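Local coordinates for ABC transporter ATP-binding protein (Leptospira interrogans serovar Copenhageni, PDB 4HZI) that probably binds and hydrolyses ATP as the ATPase subunit of an orphan ABC transporter involved in manganese utilization and tolerance, at residues Ser41-Thr45 and Gly46-Leu50; Phe94-Tyr98 and Gly99-Ile103; Val128-Thr131 and Ile132-Gly135; Asn172-Ser175 and Ser176-Lys180; Gly256-Glu259 and Glu260-Glu264. All coordinates share one frame; numbering follows the deposited sequence.

Overall arrangement
The five contacts follow one another along the chain and spread over an ABC ATPase. Contacts 1 and 2 both reach the antiparallel sheet that contains strand 36-42, with their centres about 22 Å apart. Contacts 3 and 4 lie where helix 128-133 packs against helix 176-188; their centres are about 14 Å apart, and they meet through Val-128 CG2 and Leu-174 CD1 at 3.9 Å. Contact 5, at the edge of the mixed sheet, has its centre about 37 Å from that of contact 3. Contact 1 probably includes the A-loop, and its Leu-50 touches the probable Walker A loop; contact 4 resembles the signature motif. Their centres are about 37 Å apart.

Contact 1: Ser41-Thr45 and Gly46-Leu50; sequences SYKPT and GKTIL
Three backbone hydrogen bonds tie Tyr-42 to Ile-49 and Leu-50. Tyr-42 O accepts twice, from Ile-49 N at 2.9 Å and from Leu-50 N at 3.3 Å. The first donor lies almost in line with the carbonyl (C=O...N angle 171°), while the second arrives in the carbonyl plane on a lone pair. In return Tyr-42 N donates to Leu-50 O at 2.9 Å, making these two an antiparallel hydrogen-bonded pair. Two residues facing one gives a classic beta bulge, at the end of strand 36-42. Farther out, waters span the turn: one accepts from Gly-46 N and donates to Lys-43 O, another accepts from Thr-45 N and donates to Lys-47 O.

The place of Tyr-42 in strand order and sequence is consistent with the A-loop of ABC ATPases, the segment whose aromatic residue packs on adenine in relatives. Here Tyr-42 also touches Thr-75 at the start of helix 73-80, as do Ile-49 and Leu-50.

Apolar packing gathers round the Tyr-42 ring. With CG anti to the backbone N (chi1 -177°), the ring runs alongside Ile-49 and points the same way, CE2 lying 4.1 Å from Ile-49 CD1. Pro-44 CD sits over the centre of one ring face, 3.6 Å above its plane, and its pyrrolidine crosses Ile-49 at about a right angle, CD to CD1 3.9 Å.

Lys-43 covers another side of the turn: its extended chain slants over Thr-48, CD 3.5 Å from Thr-48 OG1, and brings CE up to Gly-46 O.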
loop_
_atom_site.group_PDB
_atom_site.type_symbol
_atom_site.label_atom_id
_atom_site.label_comp_id
_atom_site.label_asym_id
_atom_site.label_seq_id
_atom_site.Cartn_x
_atom_site.Cartn_y
_atom_site.Cartn_z
ATOM N N SER A 41 -24.708 -3.992 13.466
ATOM C CA SER A 41 -23.815 -3.535 14.469
ATOM C C SER A 41 -22.973 -4.679 15.022
ATOM O O SER A 41 -23.384 -5.827 15.030
ATOM C CB SER A 41 -24.634 -2.865 15.590
ATOM O OG SER A 41 -24.961 -1.541 15.213
ATOM N N TYR A 42 -21.764 -4.353 15.440
ATOM C CA TYR A 42 -20.846 -5.331 16.010
ATOM C C TYR A 42 -20.116 -4.682 17.204
ATOM O O TYR A 42 -19.305 -3.760 17.050
ATOM C CB TYR A 42 -19.843 -5.820 14.979
ATOM C CG TYR A 42 -18.888 -6.907 15.464
ATOM C CD1 TYR A 42 -19.381 -8.104 15.987
ATOM C CD2 TYR A 42 -17.523 -6.715 15.447
ATOM C CE1 TYR A 42 -18.531 -9.093 16.479
ATOM C CE2 TYR A 42 -16.666 -7.699 15.932
ATOM C CZ TYR A 42 -17.191 -8.896 16.426
ATOM O OH TYR A 42 -16.353 -9.880 16.879
ATOM N N LYS A 43 -20.465 -5.145 18.405
ATOM C CA LYS A 43 -19.883 -4.642 19.656
ATOM C C LYS A 43 -19.521 -5.831 20.583
ATOM O O LYS A 43 -20.239 -6.142 21.534
ATOM C CB LYS A 43 -20.916 -3.757 20.318
ATOM C CG LYS A 43 -20.378 -2.966 21.498
ATOM C CD LYS A 43 -21.481 -2.221 22.220
ATOM C CE LYS A 43 -20.961 -1.611 23.511
ATOM N NZ LYS A 43 -22.061 -1.481 24.500
ATOM N N PRO A 44 -18.429 -6.524 20.285
ATOM C CA PRO A 44 -18.237 -7.796 20.980
ATOM C C PRO A 44 -17.816 -7.632 22.462
ATOM O O PRO A 44 -18.125 -8.512 23.263
ATOM C CB PRO A 44 -17.137 -8.468 20.181
ATOM C CG PRO A 44 -16.398 -7.329 19.518
ATOM C CD PRO A 44 -17.447 -6.322 19.213
ATOM N N THR A 45 -17.129 -6.541 22.792
ATOM C CA THR A 45 -16.553 -6.346 24.141
ATOM C C THR A 45 -16.504 -4.875 24.523
ATOM O O THR A 45 -15.420 -4.293 24.651
ATOM C CB THR A 45 -15.108 -6.868 24.235
ATOM O OG1 THR A 45 -14.248 -6.121 23.359
ATOM C CG2 THR A 45 -15.017 -8.325 23.881
ATOM N N GLY A 46 -17.665 -4.258 24.682
ATOM C CA GLY A 46 -17.720 -2.863 25.157
ATOM C C GLY A 46 -17.412 -1.738 24.160
ATOM O O GLY A 46 -17.861 -0.618 24.364
ATOM N N LYS A 47 -16.649 -2.017 23.101
ATOM C CA LYS A 47 -16.349 -1.025 22.040
ATOM C C LYS A 47 -17.177 -1.314 20.754
ATOM O O LYS A 47 -17.217 -2.435 20.274
ATOM C CB LYS A 47 -14.857 -1.078 21.720
ATOM C CG LYS A 47 -14.289 0.176 21.089
ATOM C CD LYS A 47 -13.968 -0.009 19.616
ATOM C CE LYS A 47 -13.127 1.147 19.090
ATOM N NZ LYS A 47 -12.589 0.895 17.727
ATOM N N THR A 48 -17.868 -0.317 20.229
ATOM C CA THR A 48 -18.631 -0.493 19.005
ATOM C C THR A 48 -17.673 -0.393 17.798
ATOM O O THR A 48 -17.068 0.619 17.536
ATOM C CB THR A 48 -19.767 0.539 18.928
ATOM O OG1 THR A 48 -20.657 0.340 20.032
ATOM C CG2 THR A 48 -20.591 0.371 17.633
ATOM N N ILE A 49 -17.494 -1.492 17.112
ATOM C CA ILE A 49 -16.616 -1.556 15.956
ATOM C C ILE A 49 -17.360 -1.267 14.628
ATOM O O ILE A 49 -16.800 -0.608 13.747
ATOM C CB ILE A 49 -15.963 -2.927 15.902
ATOM C CG1 ILE A 49 -15.115 -3.121 17.175
ATOM C CG2 ILE A 49 -15.092 -3.037 14.681
ATOM C CD1 ILE A 49 -14.555 -4.506 17.284
ATOM N N LEU A 50 -18.563 -1.810 14.502
ATOM C CA LEU A 50 -19.489 -1.447 13.429
ATOM C C LEU A 50 -20.720 -0.903 14.063
ATOM O O LEU A 50 -21.247 -1.489 14.995
ATOM C CB LEU A 50 -19.819 -2.649 12.571
ATOM C CG LEU A 50 -18.566 -3.268 11.949
ATOM C CD1 LEU A 50 -18.927 -4.545 11.239
ATOM C CD2 LEU A 50 -17.862 -2.333 10.965
HETATM O O HOH W 1 -20.176 -5.543 24.462
HETATM O O HOH W 2 -15.890 -4.468 21.323
#

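Contact 2: Phe94-Tyr98 and Gly99-Ile103; sequences FQETY and GEIAI
The carboxylate of Glu-100 is the flat group gripped by Thr-97. Thr-97 N reaches its OE2 at 2.8 Å from above the carboxylate plane, 56° out of it. At the edge, Thr-97 OG1 donates to the same oxygen, also at 2.8 Å, on the anti lone pair that faces away from OE1. Two bonds on one oxygen hold the carboxylate against the backbone of Thr-97. The threonine hydroxyl is in place because OG1 stands between its own backbone N and carbonyl carbon (chi1 68°), while the Glu-100 chain runs extended beyond CG and folds back over the turn.

Backbone bonds close that turn. Glu-100 N donates to Thr-97 O at 2.8 Å and Ile-101 N to Tyr-98 O at 3.2 Å, both spanning three residues, as in the 3-10 segment the chain forms here.

On the apolar side Ile-101 crosses Glu-96 at about a right angle. Its CD1 meets Glu-96 CB at 3.8 Å, and its CG1 lies 3.5 Å from Thr-97 O. The carboxylate of Glu-96 has a long, weak ion pair with Arg-109.

The turn links strand 96-97, outermost in the antiparallel sheet, to helix 103-108. Ile-101 and Tyr-98 both touch Leu-106 of that helix, Ile-101 also packs on Leu-93 of strand 90-93, and Tyr-98 OH bonds to Ile-80 O.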
loop_
_atom_site.group_PDB
_atom_site.type_symbol
_atom_site.label_atom_id
_atom_site.label_comp_id
_atom_site.label_asym_id
_atom_site.label_seq_id
_atom_site.Cartn_x
_atom_site.Cartn_y
_atom_site.Cartn_z
ATOM N N PHE A 94 -29.773 -12.874 -0.723
ATOM C CA PHE A 94 -31.103 -12.924 -1.357
ATOM C C PHE A 94 -32.157 -12.793 -0.255
ATOM O O PHE A 94 -32.076 -11.883 0.568
ATOM C CB PHE A 94 -31.246 -14.185 -2.253
ATOM C CG PHE A 94 -30.301 -14.201 -3.450
ATOM C CD1 PHE A 94 -30.474 -13.315 -4.513
ATOM C CD2 PHE A 94 -29.244 -15.104 -3.510
ATOM C CE1 PHE A 94 -29.601 -13.329 -5.594
ATOM C CE2 PHE A 94 -28.371 -15.120 -4.586
ATOM C CZ PHE A 94 -28.550 -14.230 -5.628
ATOM N N GLN A 95 -33.121 -13.687 -0.174
ATOM C CA GLN A 95 -34.148 -13.509 0.850
ATOM C C GLN A 95 -33.840 -14.197 2.191
ATOM O O GLN A 95 -34.635 -14.112 3.113
ATOM C CB GLN A 95 -35.512 -13.967 0.342
ATOM C CG GLN A 95 -36.104 -13.036 -0.703
ATOM C CD GLN A 95 -37.596 -13.240 -0.890
ATOM O OE1 GLN A 95 -38.365 -13.223 0.079
ATOM N NE2 GLN A 95 -38.019 -13.420 -2.141
ATOM N N GLU A 96 -32.703 -14.867 2.307
ATOM C CA GLU A 96 -32.419 -15.640 3.522
ATOM C C GLU A 96 -31.500 -14.873 4.457
ATOM O O GLU A 96 -30.417 -14.473 4.062
ATOM C CB GLU A 96 -31.738 -16.954 3.166
ATOM C CG GLU A 96 -32.591 -17.962 2.441
ATOM C CD GLU A 96 -31.810 -19.220 2.139
ATOM O OE1 GLU A 96 -30.866 -19.160 1.320
ATOM O OE2 GLU A 96 -32.128 -20.272 2.737
ATOM N N THR A 97 -31.906 -14.717 5.704
ATOM C CA THR A 97 -31.017 -14.205 6.726
ATOM C C THR A 97 -29.900 -15.210 6.962
ATOM O O THR A 97 -30.034 -16.410 6.680
ATOM C CB THR A 97 -31.723 -13.932 8.079
ATOM O OG1 THR A 97 -32.128 -15.178 8.650
ATOM C CG2 THR A 97 -32.924 -13.027 7.893
ATOM N N TYR A 98 -28.804 -14.708 7.488
ATOM C CA TYR A 98 -27.655 -15.522 7.771
ATOM C C TYR A 98 -27.975 -16.594 8.823
ATOM O O TYR A 98 -27.434 -17.688 8.768
ATOM C CB TYR A 98 -26.490 -14.658 8.184
ATOM C CG TYR A 98 -25.651 -14.129 7.041
ATOM C CD1 TYR A 98 -26.210 -13.848 5.781
ATOM C CD2 TYR A 98 -24.319 -13.896 7.216
ATOM C CE1 TYR A 98 -25.438 -13.361 4.755
ATOM C CE2 TYR A 98 -23.542 -13.388 6.206
ATOM C CZ TYR A 98 -24.124 -13.139 4.956
ATOM O OH TYR A 98 -23.371 -12.649 3.940
ATOM N N GLY A 99 -28.925 -16.301 9.685
ATOM C CA GLY A 99 -29.415 -17.297 10.629
ATOM C C GLY A 99 -30.050 -18.499 9.940
ATOM O O GLY A 99 -30.138 -19.567 10.532
ATOM N N GLU A 100 -30.464 -18.355 8.680
ATOM C CA GLU A 100 -31.165 -19.449 8.012
ATOM C C GLU A 100 -30.252 -20.269 7.158
ATOM O O GLU A 100 -30.691 -21.277 6.625
ATOM C CB GLU A 100 -32.321 -18.927 7.166
ATOM C CG GLU A 100 -33.286 -18.033 7.921
ATOM C CD GLU A 100 -34.182 -17.279 6.963
ATOM O OE1 GLU A 100 -34.947 -17.937 6.221
ATOM O OE2 GLU A 100 -34.103 -16.046 6.936
ATOM N N ILE A 101 -28.986 -19.874 7.061
ATOM C CA ILE A 101 -28.034 -20.532 6.195
ATOM C C ILE A 101 -26.894 -21.130 6.991
ATOM O O ILE A 101 -26.175 -20.408 7.699
ATOM C CB ILE A 101 -27.413 -19.519 5.194
ATOM C CG1 ILE A 101 -28.512 -18.693 4.527
ATOM C CG2 ILE A 101 -26.555 -20.237 4.154
ATOM C CD1 ILE A 101 -27.988 -17.567 3.644
ATOM N N ALA A 102 -26.674 -22.431 6.831
ATOM C CA ALA A 102 -25.444 -23.002 7.331
ATOM C C ALA A 102 -24.267 -22.210 6.775
ATOM O O ALA A 102 -24.140 -22.022 5.556
ATOM C CB ALA A 102 -25.335 -24.466 6.961
ATOM N N ILE A 103 -23.418 -21.718 7.665
ATOM C CA ILE A 103 -22.294 -20.869 7.255
ATOM C C ILE A 103 -21.396 -21.565 6.227
ATOM O O ILE A 103 -20.921 -20.913 5.309
ATOM C CB ILE A 103 -21.508 -20.286 8.476
ATOM C CG1 ILE A 103 -21.887 -18.817 8.696
ATOM C CG2 ILE A 103 -20.000 -20.299 8.262
ATOM C CD1 ILE A 103 -23.372 -18.519 8.638
#

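Contact 3: Val128-Thr131 and Ile132-Gly135; sequences VKDT and ILTG
Ile-132 meets Val-128 one turn back along helix 128-133, and this side of the helix is the tightly packed one. Ile-132 N donates to Val-128 O at 3.1 Å, and the isoleucine CG1 lies 3.4 Å from that same oxygen. With CG1 beside its own backbone N (chi1 -61°), the Ile-132 chain runs back along the helix and brings CD1 to 4.3 Å from Val-128 CG1. Both residues are buried: they touch Leu-158 of helix 148-160 and Ile-182 of helix 176-188, and Val-128 also reaches Leu-174.

Packed against those two longer helices, helix 128-133 has a placement consistent with its belonging to the alpha-helical subdomain that distinguishes ABC ATPases from other P-loop proteins.

Farther along, Thr-134 folds its hydroxyl back. OG1, set between the backbone N and the carbonyl carbon (chi1 61°), donates to Thr-131 O at 2.6 Å. Thr-134 N bonds to Asp-130 O at 3.0 Å and only weakly to Thr-131 O. The hydroxyl has a second partner in Arg-186 of helix 176-188, while Thr-131 OG1 turns back to Thr-127 O.

The more open side holds Lys-129 and Asp-130. Lys-129 runs beside Leu-133, both side chains pointing the same way, with its CG 4.0 Å from Leu-133 CD1. Its chain then bends, and NZ has a long, weak ion pair with Glu-151. Asp-130 is partly exposed, and its backbone N bonds to Thr-127 OG1.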
loop_
_atom_site.group_PDB
_atom_site.type_symbol
_atom_site.label_atom_id
_atom_site.label_comp_id
_atom_site.label_asym_id
_atom_site.label_seq_id
_atom_site.Cartn_x
_atom_site.Cartn_y
_atom_site.Cartn_z
ATOM N N VAL A 128 -0.122 -22.920 -11.275
ATOM C CA VAL A 128 -1.288 -22.074 -11.519
ATOM C C VAL A 128 -2.576 -22.896 -11.425
ATOM O O VAL A 128 -3.481 -22.561 -10.665
ATOM C CB VAL A 128 -1.172 -21.362 -12.886
ATOM C CG1 VAL A 128 -2.477 -20.785 -13.367
ATOM C CG2 VAL A 128 -0.123 -20.262 -12.830
ATOM N N LYS A 129 -2.650 -24.000 -12.162
ATOM C CA LYS A 129 -3.858 -24.827 -12.141
ATOM C C LYS A 129 -4.138 -25.326 -10.723
ATOM O O LYS A 129 -5.283 -25.320 -10.253
ATOM C CB LYS A 129 -3.686 -26.002 -13.114
ATOM C CG LYS A 129 -4.857 -26.965 -13.221
ATOM C CD LYS A 129 -4.412 -28.290 -13.860
ATOM C CE LYS A 129 -3.697 -29.169 -12.834
ATOM N NZ LYS A 129 -2.826 -30.216 -13.442
ATOM N N ASP A 130 -3.097 -25.794 -10.054
ATOM C CA ASP A 130 -3.227 -26.312 -8.707
ATOM C C ASP A 130 -3.763 -25.247 -7.745
ATOM O O ASP A 130 -4.580 -25.508 -6.860
ATOM C CB ASP A 130 -1.869 -26.806 -8.216
ATOM C CG ASP A 130 -1.413 -28.069 -8.938
ATOM O OD1 ASP A 130 -2.290 -28.808 -9.449
ATOM O OD2 ASP A 130 -0.183 -28.305 -8.993
ATOM N N THR A 131 -3.264 -24.040 -7.910
ATOM C CA THR A 131 -3.671 -22.923 -7.067
ATOM C C THR A 131 -5.150 -22.641 -7.250
ATOM O O THR A 131 -5.847 -22.394 -6.280
ATOM C CB THR A 131 -2.801 -21.692 -7.390
ATOM O OG1 THR A 131 -1.434 -21.993 -7.061
ATOM C CG2 THR A 131 -3.244 -20.487 -6.603
ATOM N N ILE A 132 -5.639 -22.703 -8.479
ATOM C CA ILE A 132 -7.042 -22.482 -8.714
ATOM C C ILE A 132 -7.864 -23.597 -8.059
ATOM O O ILE A 132 -8.892 -23.354 -7.440
ATOM C CB ILE A 132 -7.339 -22.316 -10.190
ATOM C CG1 ILE A 132 -6.567 -21.092 -10.691
ATOM C CG2 ILE A 132 -8.838 -22.179 -10.434
ATOM C CD1 ILE A 132 -6.607 -20.902 -12.165
ATOM N N LEU A 133 -7.389 -24.825 -8.170
ATOM C CA LEU A 133 -8.117 -25.947 -7.608
ATOM C C LEU A 133 -8.197 -25.879 -6.087
ATOM O O LEU A 133 -9.173 -26.323 -5.509
ATOM C CB LEU A 133 -7.484 -27.263 -8.079
ATOM C CG LEU A 133 -7.710 -27.539 -9.583
ATOM C CD1 LEU A 133 -6.740 -28.608 -10.047
ATOM C CD2 LEU A 133 -9.142 -27.982 -9.877
ATOM N N THR A 134 -7.209 -25.312 -5.410
ATOM C CA THR A 134 -7.347 -25.164 -3.934
ATOM C C THR A 134 -8.582 -24.363 -3.530
ATOM O O THR A 134 -9.026 -24.446 -2.400
ATOM C CB THR A 134 -6.153 -24.472 -3.298
ATOM O OG1 THR A 134 -6.037 -23.152 -3.852
ATOM C CG2 THR A 134 -4.889 -25.281 -3.541
ATOM N N GLY A 135 -9.146 -23.610 -4.465
ATOM C CA GLY A 135 -10.351 -22.851 -4.199
ATOM C C GLY A 135 -11.604 -23.676 -4.097
ATOM O O GLY A 135 -12.610 -23.182 -3.664
#

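Contact 4: Asn172-Ser175 and Ser176-Lys180; sequences NTLS and SGEKK
Ser-175, the N-cap of helix 176-188, has non-helical backbone angles (psi 160°), and its O accepts from Lys-179 N at 3.0 Å in the first turn. Ser-175 and Glu-178 form a capping box, each side chain accepting from the other's backbone N, though one arm is weak: Glu-178 N donates to Ser-175 OG at 3.3 Å, whereas Ser-175 N donates to Glu-178 OE1 at 3.1 Å. The carboxylate is met on its anti side, 30° out of plane. OG occupies the position between its own N and carbonyl carbon (chi1 82°), which brings it to 3.0 Å from Glu-178 CG. A water also bonds to OG at 2.6 Å.

The sequence Leu-Ser-Ser-Gly-Glu resembles the signature motif of ABC ATPases, which in relatives faces the nucleotide bound by the partner ATPase in the closed dimer. The helix begins within it.

Leu-174 points toward the first turn and packs on both of its long side chains. Its CB lies 3.9 Å from Glu-178 CB and 3.8 Å from Lys-179 CG, and the extended Lys-179 chain carries CE to 3.2 Å from Leu-174 O. Glu-178 has a long, weak ion pair with Lys-166.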
loop_
_atom_site.group_PDB
_atom_site.type_symbol
_atom_site.label_atom_id
_atom_site.label_comp_id
_atom_site.label_asym_id
_atom_site.label_seq_id
_atom_site.Cartn_x
_atom_site.Cartn_y
_atom_site.Cartn_z
ATOM N N ASN A 172 4.565 -19.128 -7.748
ATOM C CA ASN A 172 5.606 -18.265 -7.211
ATOM C C ASN A 172 6.523 -17.634 -8.255
ATOM O O ASN A 172 7.282 -16.728 -7.930
ATOM C CB ASN A 172 6.413 -18.985 -6.119
ATOM C CG ASN A 172 5.679 -19.023 -4.777
ATOM O OD1 ASN A 172 4.802 -18.191 -4.497
ATOM N ND2 ASN A 172 6.039 -19.991 -3.934
ATOM N N THR A 173 6.416 -18.040 -9.511
ATOM C CA THR A 173 7.192 -17.397 -10.556
ATOM C C THR A 173 6.400 -16.360 -11.324
ATOM O O THR A 173 6.936 -15.707 -12.222
ATOM C CB THR A 173 7.792 -18.433 -11.526
ATOM O OG1 THR A 173 6.749 -19.027 -12.318
ATOM C CG2 THR A 173 8.533 -19.501 -10.736
ATOM N N LEU A 174 5.119 -16.188 -10.995
ATOM C CA LEU A 174 4.331 -15.171 -11.669
ATOM C C LEU A 174 4.734 -13.762 -11.210
ATOM O O LEU A 174 5.181 -13.584 -10.061
ATOM C CB LEU A 174 2.845 -15.389 -11.374
ATOM C CG LEU A 174 2.229 -16.722 -11.826
ATOM C CD1 LEU A 174 0.809 -16.800 -11.291
ATOM C CD2 LEU A 174 2.230 -16.864 -13.333
ATOM N N SER A 175 4.541 -12.789 -12.099
ATOM C CA SER A 175 4.634 -11.368 -11.748
ATOM C C SER A 175 3.569 -11.040 -10.661
ATOM O O SER A 175 2.597 -11.788 -10.461
ATOM C CB SER A 175 4.451 -10.508 -12.994
ATOM O OG SER A 175 3.064 -10.336 -13.315
ATOM N N SER A 176 3.755 -9.945 -9.946
ATOM C CA SER A 176 2.930 -9.665 -8.805
ATOM C C SER A 176 1.487 -9.436 -9.268
ATOM O O SER A 176 0.591 -9.900 -8.609
ATOM C CB SER A 176 3.459 -8.446 -8.032
ATOM O OG SER A 176 3.456 -7.334 -8.900
ATOM N N GLY A 177 1.293 -8.792 -10.422
ATOM C CA GLY A 177 -0.088 -8.532 -10.949
ATOM C C GLY A 177 -0.774 -9.818 -11.432
ATOM O O GLY A 177 -1.974 -10.043 -11.221
ATOM N N GLU A 178 0.023 -10.676 -12.052
ATOM C CA GLU A 178 -0.419 -12.010 -12.467
ATOM C C GLU A 178 -0.849 -12.896 -11.321
ATOM O O GLU A 178 -1.805 -13.636 -11.485
ATOM C CB GLU A 178 0.703 -12.718 -13.245
ATOM C CG GLU A 178 0.954 -12.076 -14.577
ATOM C CD GLU A 178 2.156 -12.630 -15.339
ATOM O OE1 GLU A 178 3.065 -13.243 -14.741
ATOM O OE2 GLU A 178 2.181 -12.398 -16.561
ATOM N N LYS A 179 -0.168 -12.856 -10.172
ATOM C CA LYS A 179 -0.631 -13.632 -9.019
ATOM C C LYS A 179 -2.055 -13.253 -8.656
ATOM O O LYS A 179 -2.855 -14.123 -8.314
ATOM C CB LYS A 179 0.270 -13.425 -7.829
ATOM C CG LYS A 179 1.604 -14.113 -8.012
ATOM C CD LYS A 179 2.520 -13.854 -6.840
ATOM C CE LYS A 179 3.916 -14.342 -7.181
ATOM N NZ LYS A 179 4.742 -14.266 -5.979
ATOM N N LYS A 180 -2.360 -11.952 -8.707
ATOM C CA LYS A 180 -3.700 -11.494 -8.344
ATOM C C LYS A 180 -4.738 -11.993 -9.349
ATOM O O LYS A 180 -5.834 -12.348 -8.951
ATOM C CB LYS A 180 -3.771 -9.971 -8.173
ATOM C CG LYS A 180 -2.858 -9.388 -7.095
ATOM C CD LYS A 180 -3.087 -9.993 -5.740
ATOM C CE LYS A 180 -2.134 -9.427 -4.692
ATOM N NZ LYS A 180 -2.747 -8.324 -3.937
HETATM O O HOH W 3 2.186 -7.913 -12.923
#

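Contact 5: Gly256-Glu259 and Glu260-Glu264; sequences GPIE and ECFTE
Pro-257 O receives two backbone N-H groups across the contact. Cys-261 N reaches it at 3.0 Å, nearly in line with the carbonyl; Glu-260 N is as near, at 2.9 Å, but its angle is poor and the bond is weak. Next along, Phe-262 N donates to Ile-258 O at 2.8 Å. Pro-257 is the N-cap of the short helix 258-261, and Phe-262 is the first residue to leave helical angles after it.

The side chains of Ile-258 and Phe-262 meet at a ring face. With CG1 anti to the backbone N (chi1 -166°), Ile-258 sets that atom 3.8 Å above the centroid of the Phe-262 ring, 5° off its normal: a CH-pi contact. CD1 stays over the same face, toward Phe-262 CE2, at 3.9 Å. Trp-284 meets the same ring in an edge-to-face arrangement, and Phe-262 also touches Ala-244 and Leu-246 of strand 243-248.

On the other side of the helix Glu-260 runs extended back toward its start, OE2 lying 3.7 Å from Pro-257 CD. Cys-261 turns inward, SG 3.4 Å from Gly-256 N and in touch with His-254 of strand 251-255. Thr-263 then caps Asn-266 N as helix 264-271 begins.

The chemistry divides by side. Cys-261 and Phe-262 pack on strands 243-248 and 251-255 of the mixed sheet, with Ile-258 backing the Phe-262 ring, while Glu-260 keeps its carboxylate on the exposed side, beside Pro-257.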
loop_
_atom_site.group_PDB
_atom_site.type_symbol
_atom_site.label_atom_id
_atom_site.label_comp_id
_atom_site.label_asym_id
_atom_site.label_seq_id
_atom_site.Cartn_x
_atom_site.Cartn_y
_atom_site.Cartn_z
ATOM N N GLY A 256 -24.560 5.061 -1.981
ATOM C CA GLY A 256 -25.351 5.376 -3.182
ATOM C C GLY A 256 -24.577 5.250 -4.476
ATOM O O GLY A 256 -23.500 4.619 -4.525
ATOM N N PRO A 257 -25.117 5.831 -5.564
ATOM C CA PRO A 257 -24.379 5.861 -6.829
ATOM C C PRO A 257 -23.016 6.455 -6.586
ATOM O O PRO A 257 -22.871 7.430 -5.869
ATOM C CB PRO A 257 -25.235 6.794 -7.735
ATOM C CG PRO A 257 -26.614 6.726 -7.154
ATOM C CD PRO A 257 -26.400 6.561 -5.644
ATOM N N ILE A 258 -22.005 5.882 -7.212
ATOM C CA ILE A 258 -20.645 6.309 -6.923
ATOM C C ILE A 258 -20.428 7.817 -7.191
ATOM O O ILE A 258 -19.735 8.470 -6.470
ATOM C CB ILE A 258 -19.653 5.401 -7.631
ATOM C CG1 ILE A 258 -18.235 5.586 -7.082
ATOM C CG2 ILE A 258 -19.745 5.586 -9.170
ATOM C CD1 ILE A 258 -17.310 4.489 -7.584
ATOM N N GLU A 259 -21.034 8.395 -8.218
ATOM C CA GLU A 259 -20.849 9.852 -8.454
ATOM C C GLU A 259 -21.401 10.699 -7.313
ATOM O O GLU A 259 -20.900 11.795 -7.035
ATOM C CB GLU A 259 -21.500 10.363 -9.776
ATOM C CG GLU A 259 -21.642 9.366 -10.914
ATOM C CD GLU A 259 -22.906 8.491 -10.786
ATOM O OE1 GLU A 259 -24.061 8.916 -11.148
ATOM O OE2 GLU A 259 -22.732 7.342 -10.329
ATOM N N GLU A 260 -22.444 10.205 -6.656
ATOM C CA GLU A 260 -23.036 10.885 -5.503
ATOM C C GLU A 260 -22.114 10.722 -4.325
ATOM O O GLU A 260 -21.858 11.681 -3.586
ATOM C CB GLU A 260 -24.398 10.212 -5.220
ATOM C CG GLU A 260 -25.266 10.819 -4.121
ATOM C CD GLU A 260 -26.555 10.055 -3.957
ATOM O OE1 GLU A 260 -27.507 10.325 -4.723
ATOM O OE2 GLU A 260 -26.655 9.137 -3.060
ATOM N N CYS A 261 -21.574 9.504 -4.116
ATOM C CA CYS A 261 -20.657 9.329 -2.979
ATOM C C CYS A 261 -19.348 10.057 -3.137
ATOM O O CYS A 261 -18.770 10.498 -2.156
ATOM C CB CYS A 261 -20.299 7.872 -2.766
ATOM S SG CYS A 261 -21.654 6.882 -2.300
ATOM N N PHE A 262 -18.848 10.139 -4.374
ATOM C CA PHE A 262 -17.512 10.658 -4.604
ATOM C C PHE A 262 -17.505 12.125 -4.977
ATOM O O PHE A 262 -16.629 12.556 -5.708
ATOM C CB PHE A 262 -16.773 9.852 -5.659
ATOM C CG PHE A 262 -16.237 8.509 -5.172
ATOM C CD1 PHE A 262 -16.693 7.921 -4.021
ATOM C CD2 PHE A 262 -15.249 7.876 -5.886
ATOM C CE1 PHE A 262 -16.213 6.677 -3.612
ATOM C CE2 PHE A 262 -14.754 6.638 -5.491
ATOM C CZ PHE A 262 -15.242 6.032 -4.353
ATOM N N THR A 263 -18.428 12.899 -4.420
ATOM C CA THR A 263 -18.339 14.364 -4.517
ATOM C C THR A 263 -17.274 14.868 -3.550
ATOM O O THR A 263 -16.946 14.196 -2.570
ATOM C CB THR A 263 -19.649 15.043 -4.095
ATOM O OG1 THR A 263 -19.944 14.687 -2.752
ATOM C CG2 THR A 263 -20.793 14.659 -5.015
ATOM N N GLU A 264 -16.689 16.024 -3.854
ATOM C CA GLU A 264 -15.767 16.664 -2.936
ATOM C C GLU A 264 -16.325 16.765 -1.534
ATOM O O GLU A 264 -15.636 16.485 -0.545
ATOM C CB GLU A 264 -15.316 18.017 -3.513
ATOM C CG GLU A 264 -14.595 18.902 -2.515
ATOM C CD GLU A 264 -14.084 20.213 -3.125
ATOM O OE1 GLU A 264 -14.350 20.483 -4.314
ATOM O OE2 GLU A 264 -13.397 20.968 -2.395
#